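Local coordinates for protein 1,3-1,4-beta-glucanase (PDB 1AQ0) that hydrolyses 1,4-beta-linkages in mixed-linkage 1,3-1,4-beta-D-glucans, as a family 17 glycoside hydrolase with a TIM-barrel fold, at residues A70-K74 / S75-A79; A116-G119 / H120-V123. One frame throughout, in Å; residues are numbered along the deposited sequence.

Interaction 1 (A70-K74 / S75-A79)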
# COMPACT_ATOMS: atom_id res chain seq x y z
N ALA A 70 -16.96 25.32 -14.94
CA ALA A 70 -16.69 24.87 -16.30
C ALA A 70 -15.84 25.90 -17.03
O ALA A 70 -15.00 25.55 -17.86
CB ALA A 70 -17.99 24.64 -17.05
N SER A 71 -16.07 27.16 -16.71
CA SER A 71 -15.31 28.25 -17.32
C SER A 71 -13.87 28.23 -16.80
O SER A 71 -12.92 28.40 -17.57
CB SER A 71 -15.99 29.59 -17.03
OG SER A 71 -15.40 30.64 -17.77
N TRP A 72 -13.72 27.98 -15.50
CA TRP A 72 -12.39 27.92 -14.88
C TRP A 72 -11.58 26.80 -15.53
O TRP A 72 -10.42 26.98 -15.90
CB TRP A 72 -12.51 27.68 -13.37
CG TRP A 72 -11.21 27.87 -12.63
CD1 TRP A 72 -10.73 29.04 -12.11
CD2 TRP A 72 -10.19 26.88 -12.38
NE1 TRP A 72 -9.48 28.84 -11.56
CE2 TRP A 72 -9.13 27.53 -11.72
CE3 TRP A 72 -10.08 25.51 -12.67
CZ2 TRP A 72 -7.96 26.85 -11.33
CZ3 TRP A 72 -8.92 24.84 -12.29
CH2 TRP A 72 -7.87 25.51 -11.63
N VAL A 73 -12.21 25.64 -15.70
CA VAL A 73 -11.57 24.49 -16.32
C VAL A 73 -11.21 24.78 -17.78
O VAL A 73 -10.11 24.46 -18.23
CB VAL A 73 -12.46 23.22 -16.22
CG1 VAL A 73 -11.93 22.11 -17.11
CG2 VAL A 73 -12.51 22.75 -14.78
N LYS A 74 -12.11 25.44 -18.50
CA LYS A 74 -11.86 25.76 -19.90
C LYS A 74 -10.69 26.72 -20.10
O LYS A 74 -9.85 26.50 -20.97
CB LYS A 74 -13.11 26.33 -20.56
CG LYS A 74 -12.89 26.73 -22.00
CD LYS A 74 -14.18 27.13 -22.68
CE LYS A 74 -13.90 27.59 -24.10
NZ LYS A 74 -14.85 27.03 -25.11
N SER A 75 -10.63 27.76 -19.27
CA SER A 75 -9.57 28.77 -19.36
C SER A 75 -8.23 28.36 -18.75
O SER A 75 -7.18 28.80 -19.22
CB SER A 75 -10.03 30.07 -18.68
OG SER A 75 -11.25 30.53 -19.21
N ASN A 76 -8.26 27.52 -17.74
CA ASN A 76 -7.03 27.16 -17.06
C ASN A 76 -6.50 25.74 -17.23
O ASN A 76 -5.35 25.48 -16.90
CB ASN A 76 -7.14 27.51 -15.58
CG ASN A 76 -7.46 28.98 -15.35
OD1 ASN A 76 -6.69 29.85 -15.75
ND2 ASN A 76 -8.60 29.25 -14.72
N ILE A 77 -7.34 24.84 -17.73
CA ILE A 77 -6.93 23.45 -17.94
C ILE A 77 -6.97 23.08 -19.43
O ILE A 77 -5.95 22.77 -20.03
CB ILE A 77 -7.83 22.45 -17.15
CG1 ILE A 77 -7.92 22.84 -15.67
CG2 ILE A 77 -7.29 21.03 -17.29
CD1 ILE A 77 -6.60 22.82 -14.94
N GLN A 78 -8.15 23.18 -20.04
CA GLN A 78 -8.32 22.85 -21.45
C GLN A 78 -7.47 23.72 -22.37
O GLN A 78 -7.08 23.28 -23.45
CB GLN A 78 -9.78 22.96 -21.86
CG GLN A 78 -10.67 21.93 -21.23
CD GLN A 78 -12.11 22.11 -21.64
OE1 GLN A 78 -12.90 22.76 -20.95
NE2 GLN A 78 -12.47 21.54 -22.79
N ALA A 79 -7.17 24.93 -21.92
CA ALA A 79 -6.37 25.86 -22.71
C ALA A 79 -4.91 25.45 -22.83
O ALA A 79 -4.15 26.05 -23.60
CB ALA A 79 -6.47 27.27 -22.12
O HOH W 1 -15.19 23.32 -19.42

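Interaction 2 (A116-G119 / H120-V123)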
# COMPACT_ATOMS: atom_id res chain seq x y z
N ALA A 116 -15.37 17.38 -19.98
CA ALA A 116 -14.38 17.81 -20.97
C ALA A 116 -13.49 16.67 -21.45
O ALA A 116 -12.66 16.86 -22.34
CB ALA A 116 -13.52 18.93 -20.39
N GLY A 117 -13.66 15.48 -20.87
CA GLY A 117 -12.85 14.34 -21.25
C GLY A 117 -11.52 14.32 -20.52
O GLY A 117 -10.56 13.69 -20.97
N LEU A 118 -11.47 15.00 -19.38
CA LEU A 118 -10.25 15.09 -18.57
C LEU A 118 -10.46 14.47 -17.19
O LEU A 118 -9.80 14.86 -16.23
CB LEU A 118 -9.83 16.56 -18.42
CG LEU A 118 -9.54 17.34 -19.71
CD1 LEU A 118 -9.33 18.82 -19.39
CD2 LEU A 118 -8.32 16.74 -20.42
N GLY A 119 -11.33 13.47 -17.11
CA GLY A 119 -11.61 12.80 -15.85
C GLY A 119 -10.44 12.12 -15.16
O GLY A 119 -10.57 11.64 -14.04
N HIS A 120 -9.30 12.05 -15.85
CA HIS A 120 -8.10 11.44 -15.27
C HIS A 120 -7.39 12.38 -14.30
O HIS A 120 -6.55 11.95 -13.51
CB HIS A 120 -7.15 10.97 -16.37
CG HIS A 120 -6.78 12.05 -17.34
ND1 HIS A 120 -7.59 12.46 -18.38
CD2 HIS A 120 -5.66 12.81 -17.43
CE1 HIS A 120 -6.94 13.44 -19.04
NE2 HIS A 120 -5.77 13.68 -18.50
N ILE A 121 -7.69 13.68 -14.39
CA ILE A 121 -7.11 14.69 -13.51
C ILE A 121 -7.95 14.71 -12.24
O ILE A 121 -9.13 15.05 -12.28
CB ILE A 121 -7.12 16.08 -14.18
CG1 ILE A 121 -6.32 16.04 -15.48
CG2 ILE A 121 -6.54 17.14 -13.23
CD1 ILE A 121 -6.46 17.28 -16.35
N LYS A 122 -7.36 14.30 -11.12
CA LYS A 122 -8.08 14.24 -9.85
C LYS A 122 -8.20 15.58 -9.15
O LYS A 122 -7.30 16.41 -9.19
CB LYS A 122 -7.41 13.21 -8.92
CG LYS A 122 -7.45 11.78 -9.43
CD LYS A 122 -8.89 11.35 -9.69
CE LYS A 122 -8.98 9.90 -10.16
NZ LYS A 122 -10.40 9.55 -10.50
N VAL A 123 -9.34 15.78 -8.49
CA VAL A 123 -9.61 17.01 -7.75
C VAL A 123 -9.42 16.72 -6.27
O VAL A 123 -9.97 15.74 -5.75
CB VAL A 123 -11.07 17.49 -7.99
CG1 VAL A 123 -11.38 18.69 -7.11
CG2 VAL A 123 -11.26 17.82 -9.45
O HOH W 2 -9.91 10.94 -19.03

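Interaction 1 (A70-K74 / S75-A79)
Val73 O takes two backbone N-H groups from the next turn, Ile77 N at 2.8 Å and Gln78 N at 3.0 Å, the second the straighter at 163°. That i+5 bond is a pi-type widening toward the C-terminal end of helix 66-78, an outer helix of the (beta/alpha)8 barrel. Just before it, Ser71 O and Trp72 O accept Ser75 N and Asn76 N in ordinary i+4 fashion. Ser75 adds its hydroxyl: OG donates to Ser71 O at 3.2 Å, reaching that oxygen from the face of the carbonyl plane opposite to Ser75 N. Trp72 and Asn76 carry the side-chain contact. With CG swung anti to the backbone N (chi1 -169°), the indole comes alongside the following turn, and Asn76 lies over one of its faces. Asn76 CB stands 4.2 Å from the centroid of the six-membered ring, nearly on the ring normal, a CH-pi contact; ND2 sits above the same face, offset toward the rim, with the amide plane inclined 55° to the ring, and also makes a weak bond to Trp72 O. Elsewhere on the indole, Trp72 CZ3 meets Ile77 CG1 at 4.1 Å, and both residues pack on Val88 of strand 84-92. With an alanine here instead of Trp72, Asn76 would probably lose the ring it lies over, and a gap would open beside Ile77 and Val88. Val73 CG1 rests against Ile77 CB, while the Val73 side chain also touches Ala112 and Leu113 of helix 102-115. A water bridges the turns, donating to Ala70 O and, at 2.8 Å, to Gln78 OE1.

Interaction 2 (A116-G119 / H120-V123)
Leu118 O accepts Ile121 N at 3.0 Å, closing a type I beta turn in the loop that leads from helix 102-115 into strand 122-128 of the TIM barrel. The N-H points almost straight at the oxygen (168°), but it comes in above the carbonyl plane, 39° out of it. Two side chains fold back on Leu118. Ile121 CD1 lies 4.0 Å from Leu118 CB, an apolar contact. His120 folds back too: chi1 of 54° places CG between the backbone N and the carbonyl carbon, which brings the imidazole back over the start of the turn, with Leu118 O over one ring face. Its CE1 meets Leu118 CD2 at 3.8 Å, the two side chains crossing obliquely. The turn follows directly on the helix end, where Gly117 takes positive phi in a Schellman motif; a side chain at these backbone angles would run into the carbonyl oxygen of Ala116. Farther out, Leu118 packs on Leu113 of helix 102-115 and Ile121 on Phe85 and Val88 of strand 84-92, and both also touch Ile77 of helix 66-78, which places the turn against two outer helices and the barrel wall. Lys122 begins the strand, and its chain bends at chi2 to carry NZ to a hydrogen bond with Thr161 O. A water lies in the plane of the His120 ring at its edge, 2.8 Å from His120 ND1, and donates a weak bond to Gly117 O at 3.4 Å.

Overall arrangement
Interactions 1 and 2 lie close together on the outer side of the barrel, with centres about 12 Å apart, and they touch directly. Ile77 CG2 of 75-79 packs 3.7 Å from Leu118 CD1 of 116-119, and the same methyl group also meets Ile121, so one apolar patch joins the end of helix 66-78 to the loop entering strand 122-128. Both contacts pack on strand 84-92 and helix 102-115. Interaction 1 is partly buried and combines helical bonding with aromatic packing; interaction 2 is a surface contact with one buried residue, Ile121, and joins a single turn bond with leucine, isoleucine and imidazole contacts. Each includes a bridging water.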